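Local structure of lovastatin nonaketide synthase mokA (Monascus pilosus, 6AD3) at residues A118-L123 / N155-I160; R125-R130 / Q147-R152; Y331-H336 / I384-H389; T326-Y331 / F437-G442. The protein catalyses the iterative nine-step assembly of the polyketide of monacolin K (lovastatin), the chain described here being its condensation domain. The protein carries 1 engineered substitution. One frame throughout, in Å; residues are numbered along the deposited sequence.

Interaction 1. Residues A118-L123 / N155-I160; sequences ALRAVL and NKVQVI
Val-157 sets both of its methyl groups against the inner side of helix 112-125, a helix-on-sheet contact in the N-terminal half of the condensation domain, where the fold resembles chloramphenicol acetyltransferase. The closest apolar pair is Leu-119 CB to Val-157 CG2 at 3.7 Å. CG1 of the same valine lies 3.8 Å from Leu-119 CD1, so the two branches share the leucine between its root and one tip, and the side chains cross at about a right angle. CG2 also meets Leu-123 CD1 at 4.0 Å, one helical turn further on. With CG1 anti to the backbone N (chi1 180°), CG2 falls beside that nitrogen, on the side where Leu-123 lies. The aliphatic part of Arg-120 closes the outer margin: its CG is 4.0 Å from Val-157 CG2, while the guanidinium end makes a weak bond back to Ser-116.

The axes of helix 118-123 and strand 157-160 run nearly antiparallel, at 159°, and approach to 9.4 Å. No hydrogen bond joins the two segments. Strand 157-161 is an outermost strand of its sheet, and backbone bonds from Gln-158 and Ile-160 tie it to strand 188-195, which in turn presents Leu-188 and Leu-190 to Leu-123. Asn-155, just before the strand, is held from two directions: OD1 accepts from the backbone N of Thr-187 and of Leu-188, and ND2 donates to Phe-129 O. Thus fixed, it offers its own backbone to the helix, with Asn-155 O 3.7 Å from Leu-123 CD1.

Interaction 2. Residues R125-R130 / Q147-R152; sequences RHEIFR and QIVFGR
A short polar connection, backbone to backbone and guanidinium to backbone, joins the loop after helix 112-125 to the end of strand 145-150, in the three-stranded antiparallel sheet of the condensation domain. Both bonds pair Arg-130 with Phe-150. Phe-150 N donates to Arg-130 O at 2.8 Å, with an N-H...O angle of 168°, just where strand 131-135 is about to begin alongside. In the other direction, Arg-130 NH2 reaches Phe-150 O at 3.0 Å. That oxygen lies in the guanidinium plane and at its edge, although the donor is tilted by 17° from the carbonyl plane. The arginine chain is extended from CG to NE, but its first torsion (chi1 34°) is well away from a staggered value; with this torsion CD lies 3.5 Å from Phe-150 O.

Beyond this pair the contact is van der Waals: Glu-127 CG rests on Val-149 CG1 at 3.7 Å, and Ile-128 CD1 touches Gln-147 OE1, while the amide nitrogen of that glutamine donates to Pro-77 O in the adjoining strand. Within its own segment, Glu-127 CA lies 4.0 Å above the centre of the Arg-130 guanidinium, over one face.

Arg-130 NE donates in addition to Arg-124 O near the helix end. One flat cation is therefore gripped by carbonyls on both the helix and the strand, which fixes its rotation, and the carbonyl dipoles would probably help to stabilise its positive charge.

Interaction 3. Residues Y331-H336 / I384-H389; sequences YLAAYH and ITFGEH
His-336 and His-389 meet through their ring nitrogens, the polar part of an otherwise van der Waals contact between two helices. His-336 ND1 and His-389 NE2 are 2.9 Å apart, and either could be the donor. With an angle of 137° the bond is clearly bent. The rings touch rim to rim, their planes at 43° and neither over the other's face. In both histidines the ring is carried opposite the backbone N, into the gap between the helices. Both are buried, so the bond gives one nitrogen of each ring a polar partner.

The van der Waals contacts centre on Phe-386, whose ring leads with its far corner. CZ lies 3.8 Å from Ala-333 CB, and the edge at CE1 faces Ala-334 N at 3.7 Å. Ala-333 CB also lies 4.0 Å from His-389 CD2. The small side chains of Ala-333 and Ala-334 are consistent with this close approach to the helix backbone.

Within segment 384-389, further hydrogen bonds cap the helix start. Thr-385 and Glu-388 form a capping box: Glu-388 N donates to Thr-385 OG1, and Thr-385 N returns a bond to Glu-388 OE1.

Around the pair, the imidazole of His-336 stacks on Phe-377 and the ring of Phe-386 on Phe-510, so the contact joins strand 371-377 on the His-336 side with helix 495-512 on the Phe-386 side, while Tyr-335 reaches strand 468-473.

Interaction 4. Residues T326-Y331 / F437-G442; sequences TPMQFY and FDYKQG
Met-328 lies over one face of the Tyr-439 ring and at the edge of the Phe-437 ring, so a single side chain meets two aromatics in two different ways. Its CB stands 3.7 Å from the Tyr-439 ring centroid and only 12° off the normal, a CH-pi contact, and CG follows over the same ring at 3.5 Å from CD1 of Tyr-439. CG starts anti to the backbone N (chi1 -174°), and bends at the next two torsions then bring the sulfur beside Phe-437. Met-328 SD is 5.2 Å from that ring's centroid and close to its plane, which makes an edge-on Met-aromatic contact.

Tyr-331, one turn along, touches the same two rings: its CB is 3.7 Å from Phe-437 CZ, and its CD2 meets Tyr-439 CE2 obliquely. Helix 327-343 thus packs on strand 435-440 of the six-stranded mixed sheet in the C-terminal half of the domain, with the two short axes at 155°. Alternation along the strand turns Phe-437 and Tyr-439 towards the helix, while Asp-438 points away from it; its OD2 forms a salt bridge with Arg-461.

At the helix start, Thr-326 and Gln-329 make a capping box. Next to it a water accepts from Met-328 N at 3.1 Å and donates to Tyr-439 OH at 2.9 Å; that hydroxyl is also hydrogen-bonded to Asp-474 OD2.

Overall arrangement
The four contacts fall into two pairs, one in each half of the condensation domain. Interactions 1 and 2 have centres 14 Å apart and touch at Phe-129, which packs on Val-122 and Leu-123 and whose O is hydrogen-bonded to Asn-155 ND2; interaction 2 lies wholly between the two segments of interaction 1. Interactions 3 and 4 have centres 13 Å apart, share Tyr-331 and helix 327-343, and meet through Phe-330 and Phe-386; interaction 3 falls within the span of interaction 4. The second pair follows the first along the chain. Interactions 1 and 3 lie on opposite sides of the chain's centre, 45 Å apart between centres, consistent with the two-lobed architecture of condensation domains.

Interaction 1. Residues A118-L123 / N155-I160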
# COMPACT_ATOMS: atom_id res chain seq x y z
N ALA A 118 -3.97 -26.20 5.65
CA ALA A 118 -4.24 -25.31 4.53
C ALA A 118 -3.13 -24.30 4.36
O ALA A 118 -2.62 -24.10 3.25
CB ALA A 118 -5.58 -24.62 4.69
N LEU A 119 -2.77 -23.63 5.44
CA LEU A 119 -1.78 -22.58 5.36
C LEU A 119 -0.40 -23.15 5.06
O LEU A 119 0.34 -22.59 4.26
CB LEU A 119 -1.75 -21.74 6.65
CG LEU A 119 -3.02 -20.91 6.92
CD1 LEU A 119 -3.12 -20.43 8.35
CD2 LEU A 119 -3.06 -19.73 5.95
N ARG A 120 -0.09 -24.35 5.56
CA ARG A 120 1.17 -24.99 5.18
C ARG A 120 1.26 -25.27 3.67
O ARG A 120 2.33 -25.15 3.07
CB ARG A 120 1.42 -26.28 6.02
CG ARG A 120 1.86 -25.97 7.44
CD ARG A 120 2.36 -27.22 8.17
NE ARG A 120 1.47 -28.37 8.02
CZ ARG A 120 0.46 -28.67 8.83
NH1 ARG A 120 0.26 -27.97 9.94
NH2 ARG A 120 -0.29 -29.73 8.58
N ALA A 121 0.13 -25.58 3.05
CA ALA A 121 0.07 -25.86 1.62
C ALA A 121 0.24 -24.60 0.81
O ALA A 121 0.93 -24.62 -0.21
CB ALA A 121 -1.23 -26.57 1.26
N VAL A 122 -0.24 -23.47 1.34
CA VAL A 122 -0.02 -22.16 0.70
C VAL A 122 1.46 -21.82 0.74
O VAL A 122 2.04 -21.44 -0.30
CB VAL A 122 -0.83 -21.03 1.38
CG1 VAL A 122 -0.46 -19.69 0.80
CG2 VAL A 122 -2.32 -21.26 1.24
N LEU A 123 2.10 -22.08 1.89
CA LEU A 123 3.54 -21.86 2.01
C LEU A 123 4.35 -22.70 1.01
O LEU A 123 5.33 -22.23 0.44
CB LEU A 123 3.99 -22.12 3.44
CG LEU A 123 3.55 -21.16 4.53
CD1 LEU A 123 4.14 -21.59 5.87
CD2 LEU A 123 3.93 -19.71 4.26
N ASN A 155 9.06 -20.62 6.82
CA ASN A 155 8.04 -19.98 7.56
C ASN A 155 7.18 -20.99 8.29
O ASN A 155 7.19 -22.18 7.93
CB ASN A 155 7.19 -19.08 6.64
CG ASN A 155 7.92 -17.80 6.25
OD1 ASN A 155 8.50 -17.13 7.10
ND2 ASN A 155 8.02 -17.54 4.94
N LYS A 156 6.49 -20.52 9.34
CA LYS A 156 5.69 -21.40 10.20
C LYS A 156 4.29 -20.86 10.36
O LYS A 156 4.03 -19.64 10.20
CB LYS A 156 6.30 -21.56 11.60
CG LYS A 156 7.78 -21.85 11.61
CD LYS A 156 8.06 -23.26 11.16
CE LYS A 156 9.48 -23.64 11.53
NZ LYS A 156 9.81 -24.98 10.99
N VAL A 157 3.39 -21.78 10.65
CA VAL A 157 1.99 -21.45 10.96
C VAL A 157 1.76 -21.70 12.43
O VAL A 157 2.13 -22.76 12.95
CB VAL A 157 1.04 -22.33 10.14
CG1 VAL A 157 -0.41 -22.01 10.46
CG2 VAL A 157 1.33 -22.17 8.66
N GLN A 158 1.04 -20.78 13.09
CA GLN A 158 0.75 -20.94 14.50
C GLN A 158 -0.70 -20.78 14.78
O GLN A 158 -1.35 -19.88 14.22
CB GLN A 158 1.52 -19.95 15.32
CG GLN A 158 3.03 -20.15 15.21
CD GLN A 158 3.78 -18.94 15.61
OE1 GLN A 158 4.24 -18.84 16.76
NE2 GLN A 158 3.86 -17.98 14.72
N VAL A 159 -1.22 -21.63 15.66
CA VAL A 159 -2.59 -21.49 16.11
C VAL A 159 -2.51 -21.36 17.61
O VAL A 159 -2.02 -22.29 18.29
CB VAL A 159 -3.48 -22.69 15.69
CG1 VAL A 159 -4.92 -22.47 16.14
CG2 VAL A 159 -3.44 -22.88 14.17
N ILE A 160 -2.84 -20.16 18.12
CA ILE A 160 -2.43 -19.78 19.49
C ILE A 160 -3.63 -19.43 20.38
O ILE A 160 -4.40 -18.54 20.08
CB ILE A 160 -1.44 -18.59 19.49
CG1 ILE A 160 -0.17 -18.96 18.73
CG2 ILE A 160 -1.11 -18.14 20.92
CD1 ILE A 160 0.82 -17.81 18.64

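Interaction 2. Residues R125-R130 / Q147-R152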
# COMPACT_ATOMS: atom_id res chain seq x y z
N ARG A 125 3.21 -24.04 -1.88
CA ARG A 125 2.86 -23.73 -3.27
C ARG A 125 3.71 -22.66 -3.89
O ARG A 125 3.95 -22.67 -5.12
CB ARG A 125 1.37 -23.32 -3.39
CG ARG A 125 0.45 -24.50 -3.65
CD ARG A 125 -1.01 -24.14 -3.40
NE ARG A 125 -1.44 -23.06 -4.27
CZ ARG A 125 -1.71 -23.20 -5.56
NH1 ARG A 125 -1.70 -24.43 -6.13
NH2 ARG A 125 -2.15 -22.18 -6.23
N HIS A 126 4.00 -21.62 -3.10
CA HIS A 126 4.56 -20.38 -3.64
C HIS A 126 6.02 -20.22 -3.25
O HIS A 126 6.36 -20.07 -2.07
CB HIS A 126 3.74 -19.19 -3.13
CG HIS A 126 2.34 -19.20 -3.62
ND1 HIS A 126 1.30 -19.78 -2.91
CD2 HIS A 126 1.85 -18.95 -4.85
CE1 HIS A 126 0.20 -19.73 -3.64
NE2 HIS A 126 0.50 -19.19 -4.80
N GLU A 127 6.86 -20.15 -4.26
CA GLU A 127 8.28 -19.98 -4.07
C GLU A 127 8.61 -18.79 -3.19
O GLU A 127 9.51 -18.86 -2.38
CB GLU A 127 8.96 -19.84 -5.42
CG GLU A 127 9.17 -21.14 -6.14
CD GLU A 127 9.77 -20.98 -7.52
OE1 GLU A 127 10.28 -19.91 -7.85
OE2 GLU A 127 9.91 -22.00 -8.20
N ILE A 128 7.89 -17.68 -3.37
CA ILE A 128 8.20 -16.44 -2.67
C ILE A 128 7.99 -16.60 -1.15
O ILE A 128 8.58 -15.88 -0.37
CB ILE A 128 7.38 -15.25 -3.24
CG1 ILE A 128 7.86 -13.90 -2.68
CG2 ILE A 128 5.90 -15.40 -2.96
CD1 ILE A 128 9.32 -13.60 -2.96
N PHE A 129 7.26 -17.65 -0.74
CA PHE A 129 7.07 -17.93 0.68
C PHE A 129 8.10 -18.93 1.19
O PHE A 129 8.07 -19.30 2.39
CB PHE A 129 5.65 -18.44 0.96
CG PHE A 129 4.57 -17.43 0.65
CD1 PHE A 129 4.85 -16.06 0.62
CD2 PHE A 129 3.28 -17.86 0.37
CE1 PHE A 129 3.85 -15.15 0.33
CE2 PHE A 129 2.28 -16.94 0.11
CZ PHE A 129 2.55 -15.60 0.06
N ARG A 130 8.97 -19.41 0.29
CA ARG A 130 10.14 -20.20 0.67
C ARG A 130 11.40 -19.58 0.11
O ARG A 130 12.34 -20.27 -0.39
CB ARG A 130 10.00 -21.67 0.30
CG ARG A 130 9.26 -21.98 -0.92
CD ARG A 130 8.96 -23.48 -0.99
NE ARG A 130 8.15 -23.76 -2.15
CZ ARG A 130 8.60 -23.91 -3.38
NH1 ARG A 130 7.75 -24.16 -4.34
NH2 ARG A 130 9.90 -23.95 -3.63
N GLN A 147 17.61 -13.31 -4.21
CA GLN A 147 16.61 -14.26 -3.73
C GLN A 147 17.16 -15.69 -3.80
O GLN A 147 17.64 -16.12 -4.84
CB GLN A 147 15.34 -14.19 -4.60
CG GLN A 147 14.74 -12.81 -4.74
CD GLN A 147 13.42 -12.87 -5.49
OE1 GLN A 147 12.40 -13.26 -4.91
NE2 GLN A 147 13.43 -12.55 -6.77
N ILE A 148 17.06 -16.41 -2.70
CA ILE A 148 17.37 -17.80 -2.65
C ILE A 148 16.10 -18.59 -2.49
O ILE A 148 15.41 -18.44 -1.49
CB ILE A 148 18.24 -18.11 -1.43
CG1 ILE A 148 19.48 -17.26 -1.45
CG2 ILE A 148 18.55 -19.59 -1.36
CD1 ILE A 148 20.10 -17.09 -0.06
N VAL A 149 15.78 -19.42 -3.47
CA VAL A 149 14.53 -20.19 -3.40
C VAL A 149 14.84 -21.55 -2.84
O VAL A 149 15.62 -22.28 -3.41
CB VAL A 149 13.86 -20.32 -4.78
CG1 VAL A 149 12.62 -21.20 -4.68
CG2 VAL A 149 13.50 -18.95 -5.32
N PHE A 150 14.28 -21.85 -1.68
CA PHE A 150 14.51 -23.10 -1.01
C PHE A 150 13.48 -24.13 -1.46
O PHE A 150 12.34 -23.78 -1.82
CB PHE A 150 14.41 -22.92 0.50
CG PHE A 150 15.44 -22.00 1.07
CD1 PHE A 150 16.74 -22.46 1.30
CD2 PHE A 150 15.11 -20.74 1.48
CE1 PHE A 150 17.70 -21.62 1.85
CE2 PHE A 150 16.06 -19.91 2.10
CZ PHE A 150 17.36 -20.34 2.25
N GLY A 151 13.84 -25.39 -1.34
CA GLY A 151 12.91 -26.47 -1.68
C GLY A 151 11.73 -26.51 -0.70
O GLY A 151 10.59 -26.86 -1.08
N ARG A 152 11.98 -26.11 0.54
CA ARG A 152 10.93 -26.14 1.55
C ARG A 152 10.87 -24.82 2.31
O ARG A 152 11.89 -24.18 2.54
CB ARG A 152 11.16 -27.30 2.52
CG ARG A 152 10.92 -28.68 1.87
CD ARG A 152 11.17 -29.86 2.82
NE ARG A 152 11.31 -29.47 4.23
CZ ARG A 152 10.80 -30.16 5.25
NH1 ARG A 152 10.08 -31.26 5.04
NH2 ARG A 152 11.01 -29.75 6.50

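Interaction 3. Residues Y331-H336 / I384-H389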
# COMPACT_ATOMS: atom_id res chain seq x y z
N TYR A 331 -13.08 10.07 -5.64
CA TYR A 331 -12.37 10.19 -4.38
C TYR A 331 -10.99 10.89 -4.62
O TYR A 331 -10.54 11.71 -3.82
CB TYR A 331 -12.22 8.81 -3.74
CG TYR A 331 -13.50 8.23 -3.22
CD1 TYR A 331 -14.13 8.80 -2.13
CD2 TYR A 331 -14.08 7.08 -3.79
CE1 TYR A 331 -15.34 8.33 -1.68
CE2 TYR A 331 -15.28 6.57 -3.31
CZ TYR A 331 -15.88 7.18 -2.20
OH TYR A 331 -17.10 6.76 -1.69
N LEU A 332 -10.33 10.53 -5.73
CA LEU A 332 -9.00 11.07 -6.04
C LEU A 332 -9.11 12.56 -6.38
O LEU A 332 -8.36 13.38 -5.88
CB LEU A 332 -8.40 10.31 -7.22
CG LEU A 332 -7.12 10.96 -7.79
CD1 LEU A 332 -6.01 11.00 -6.76
CD2 LEU A 332 -6.67 10.20 -9.01
N ALA A 333 -10.10 12.90 -7.19
CA ALA A 333 -10.32 14.27 -7.55
C ALA A 333 -10.61 15.15 -6.33
O ALA A 333 -10.10 16.24 -6.24
CB ALA A 333 -11.44 14.40 -8.61
N ALA A 334 -11.44 14.65 -5.42
CA ALA A 334 -11.78 15.38 -4.24
C ALA A 334 -10.56 15.52 -3.30
O ALA A 334 -10.35 16.56 -2.67
CB ALA A 334 -12.95 14.69 -3.55
N TYR A 335 -9.73 14.49 -3.24
CA TYR A 335 -8.50 14.52 -2.46
C TYR A 335 -7.57 15.59 -3.00
O TYR A 335 -7.02 16.40 -2.24
CB TYR A 335 -7.85 13.15 -2.50
CG TYR A 335 -6.52 13.02 -1.81
CD1 TYR A 335 -6.41 13.23 -0.47
CD2 TYR A 335 -5.50 12.33 -2.43
CE1 TYR A 335 -5.23 12.91 0.20
CE2 TYR A 335 -4.32 12.01 -1.77
CZ TYR A 335 -4.19 12.33 -0.46
OH TYR A 335 -3.01 12.00 0.21
N HIS A 336 -7.40 15.62 -4.33
CA HIS A 336 -6.60 16.64 -4.96
C HIS A 336 -7.11 18.04 -4.62
O HIS A 336 -6.32 18.93 -4.27
CB HIS A 336 -6.57 16.45 -6.47
CG HIS A 336 -6.03 17.63 -7.20
ND1 HIS A 336 -6.84 18.57 -7.79
CD2 HIS A 336 -4.77 18.12 -7.26
CE1 HIS A 336 -6.10 19.57 -8.23
NE2 HIS A 336 -4.84 19.33 -7.92
N ILE A 384 -13.15 26.08 -12.33
CA ILE A 384 -13.86 25.00 -13.01
C ILE A 384 -14.72 24.25 -11.99
O ILE A 384 -14.58 24.48 -10.78
CB ILE A 384 -12.92 24.03 -13.71
CG1 ILE A 384 -12.11 23.22 -12.71
CG2 ILE A 384 -12.02 24.77 -14.69
CD1 ILE A 384 -11.35 22.11 -13.39
N THR A 385 -15.75 23.56 -12.48
CA THR A 385 -16.67 22.86 -11.61
C THR A 385 -16.04 21.52 -11.21
O THR A 385 -15.16 21.01 -11.88
CB THR A 385 -18.02 22.58 -12.29
OG1 THR A 385 -17.84 21.62 -13.33
CG2 THR A 385 -18.65 23.88 -12.88
N PHE A 386 -16.57 20.92 -10.15
CA PHE A 386 -16.07 19.63 -9.73
C PHE A 386 -16.34 18.61 -10.81
O PHE A 386 -15.49 17.83 -11.12
CB PHE A 386 -16.68 19.17 -8.41
CG PHE A 386 -16.05 17.90 -7.87
CD1 PHE A 386 -14.81 17.95 -7.27
CD2 PHE A 386 -16.59 16.66 -8.15
CE1 PHE A 386 -14.17 16.78 -6.85
CE2 PHE A 386 -15.92 15.48 -7.76
CZ PHE A 386 -14.71 15.56 -7.13
N GLY A 387 -17.51 18.69 -11.45
CA GLY A 387 -17.83 17.77 -12.52
C GLY A 387 -16.80 17.79 -13.63
O GLY A 387 -16.44 16.74 -14.18
N GLU A 388 -16.39 18.98 -14.03
CA GLU A 388 -15.35 19.15 -15.04
C GLU A 388 -14.01 18.56 -14.57
O GLU A 388 -13.31 17.91 -15.34
CB GLU A 388 -15.18 20.64 -15.39
CG GLU A 388 -16.44 21.22 -16.00
CD GLU A 388 -16.39 22.74 -16.21
OE1 GLU A 388 -15.74 23.45 -15.44
OE2 GLU A 388 -17.15 23.22 -17.07
N HIS A 389 -13.70 18.77 -13.31
CA HIS A 389 -12.45 18.28 -12.73
C HIS A 389 -12.47 16.77 -12.63
O HIS A 389 -11.44 16.11 -12.77
CB HIS A 389 -12.27 18.89 -11.38
CG HIS A 389 -10.94 18.60 -10.76
ND1 HIS A 389 -9.75 18.89 -11.40
CD2 HIS A 389 -10.62 18.20 -9.51
CE1 HIS A 389 -8.75 18.73 -10.55
NE2 HIS A 389 -9.25 18.26 -9.41

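Interaction 4. Residues T326-Y331 / F437-G442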
# COMPACT_ATOMS: atom_id res chain seq x y z
N THR A 326 -15.32 6.69 -12.54
CA THR A 326 -15.46 5.70 -11.48
C THR A 326 -15.47 6.39 -10.11
O THR A 326 -14.91 7.45 -9.96
CB THR A 326 -14.29 4.70 -11.48
OG1 THR A 326 -13.10 5.40 -11.16
CG2 THR A 326 -14.12 4.05 -12.86
N PRO A 327 -16.01 5.72 -9.08
CA PRO A 327 -15.94 6.29 -7.74
C PRO A 327 -14.48 6.57 -7.33
O PRO A 327 -14.20 7.59 -6.74
CB PRO A 327 -16.54 5.18 -6.87
CG PRO A 327 -17.60 4.59 -7.78
CD PRO A 327 -16.95 4.59 -9.15
N MET A 328 -13.56 5.68 -7.67
CA MET A 328 -12.14 5.94 -7.37
C MET A 328 -11.69 7.30 -7.86
O MET A 328 -11.07 8.07 -7.12
CB MET A 328 -11.22 4.88 -7.97
CG MET A 328 -9.76 5.08 -7.53
SD MET A 328 -8.81 6.21 -8.58
CE MET A 328 -8.11 5.06 -9.76
N GLN A 329 -12.09 7.64 -9.08
CA GLN A 329 -11.67 8.89 -9.67
C GLN A 329 -12.30 10.08 -8.97
O GLN A 329 -11.67 11.10 -8.83
CB GLN A 329 -11.96 8.92 -11.14
CG GLN A 329 -11.10 7.94 -11.91
CD GLN A 329 -11.74 7.47 -13.23
OE1 GLN A 329 -12.88 7.81 -13.55
NE2 GLN A 329 -11.06 6.56 -13.89
N PHE A 330 -13.51 9.89 -8.46
CA PHE A 330 -14.19 10.93 -7.65
C PHE A 330 -13.43 11.16 -6.32
O PHE A 330 -13.08 12.31 -5.94
CB PHE A 330 -15.65 10.50 -7.37
CG PHE A 330 -16.55 11.63 -6.86
CD1 PHE A 330 -16.35 12.19 -5.59
CD2 PHE A 330 -17.64 12.03 -7.58
CE1 PHE A 330 -17.22 13.15 -5.10
CE2 PHE A 330 -18.46 13.01 -7.12
CZ PHE A 330 -18.26 13.59 -5.89
N TYR A 331 -13.08 10.07 -5.64
CA TYR A 331 -12.37 10.19 -4.38
C TYR A 331 -10.99 10.89 -4.62
O TYR A 331 -10.54 11.71 -3.82
CB TYR A 331 -12.22 8.81 -3.74
CG TYR A 331 -13.50 8.23 -3.22
CD1 TYR A 331 -14.13 8.80 -2.13
CD2 TYR A 331 -14.08 7.08 -3.79
CE1 TYR A 331 -15.34 8.33 -1.68
CE2 TYR A 331 -15.28 6.57 -3.31
CZ TYR A 331 -15.88 7.18 -2.20
OH TYR A 331 -17.10 6.76 -1.69
N PHE A 437 -2.38 8.37 -2.67
CA PHE A 437 -3.76 7.94 -2.67
C PHE A 437 -3.80 6.45 -3.02
O PHE A 437 -3.31 6.02 -4.08
CB PHE A 437 -4.57 8.73 -3.71
CG PHE A 437 -6.04 8.32 -3.78
CD1 PHE A 437 -6.89 8.61 -2.74
CD2 PHE A 437 -6.55 7.61 -4.85
CE1 PHE A 437 -8.23 8.24 -2.77
CE2 PHE A 437 -7.91 7.31 -4.93
CZ PHE A 437 -8.74 7.61 -3.89
N ASP A 438 -4.41 5.66 -2.15
CA ASP A 438 -4.46 4.20 -2.33
C ASP A 438 -5.87 3.72 -2.12
O ASP A 438 -6.39 3.75 -0.99
CB ASP A 438 -3.49 3.52 -1.35
CG ASP A 438 -3.44 1.99 -1.51
OD1 ASP A 438 -4.35 1.44 -2.12
OD2 ASP A 438 -2.40 1.39 -1.12
N TYR A 439 -6.51 3.30 -3.21
CA TYR A 439 -7.92 2.89 -3.19
C TYR A 439 -8.01 1.43 -3.64
O TYR A 439 -7.38 1.03 -4.63
CB TYR A 439 -8.72 3.77 -4.15
CG TYR A 439 -10.11 3.29 -4.49
CD1 TYR A 439 -10.32 2.29 -5.43
CD2 TYR A 439 -11.21 3.85 -3.87
CE1 TYR A 439 -11.60 1.89 -5.78
CE2 TYR A 439 -12.50 3.48 -4.25
CZ TYR A 439 -12.67 2.52 -5.23
OH TYR A 439 -13.96 2.08 -5.54
N LYS A 440 -8.73 0.66 -2.87
CA LYS A 440 -9.05 -0.72 -3.24
C LYS A 440 -10.52 -1.07 -3.03
O LYS A 440 -11.21 -0.46 -2.20
CB LYS A 440 -8.13 -1.67 -2.48
CG LYS A 440 -8.55 -1.91 -1.04
CD LYS A 440 -7.59 -2.85 -0.34
CE LYS A 440 -8.06 -3.01 1.12
NZ LYS A 440 -7.25 -3.95 1.87
N GLN A 441 -11.03 -1.99 -3.88
CA GLN A 441 -12.44 -2.34 -3.93
C GLN A 441 -12.78 -3.81 -3.62
O GLN A 441 -13.92 -4.19 -3.69
CB GLN A 441 -12.92 -2.08 -5.36
CG GLN A 441 -13.87 -0.96 -5.51
CD GLN A 441 -14.42 -0.92 -6.94
OE1 GLN A 441 -15.59 -0.75 -7.15
NE2 GLN A 441 -13.54 -1.11 -7.92
N GLY A 442 -11.83 -4.60 -3.18
CA GLY A 442 -12.12 -6.03 -2.94
C GLY A 442 -13.33 -6.34 -2.04
O GLY A 442 -13.79 -5.52 -1.27
O HOH W 1 -13.94 2.74 -8.40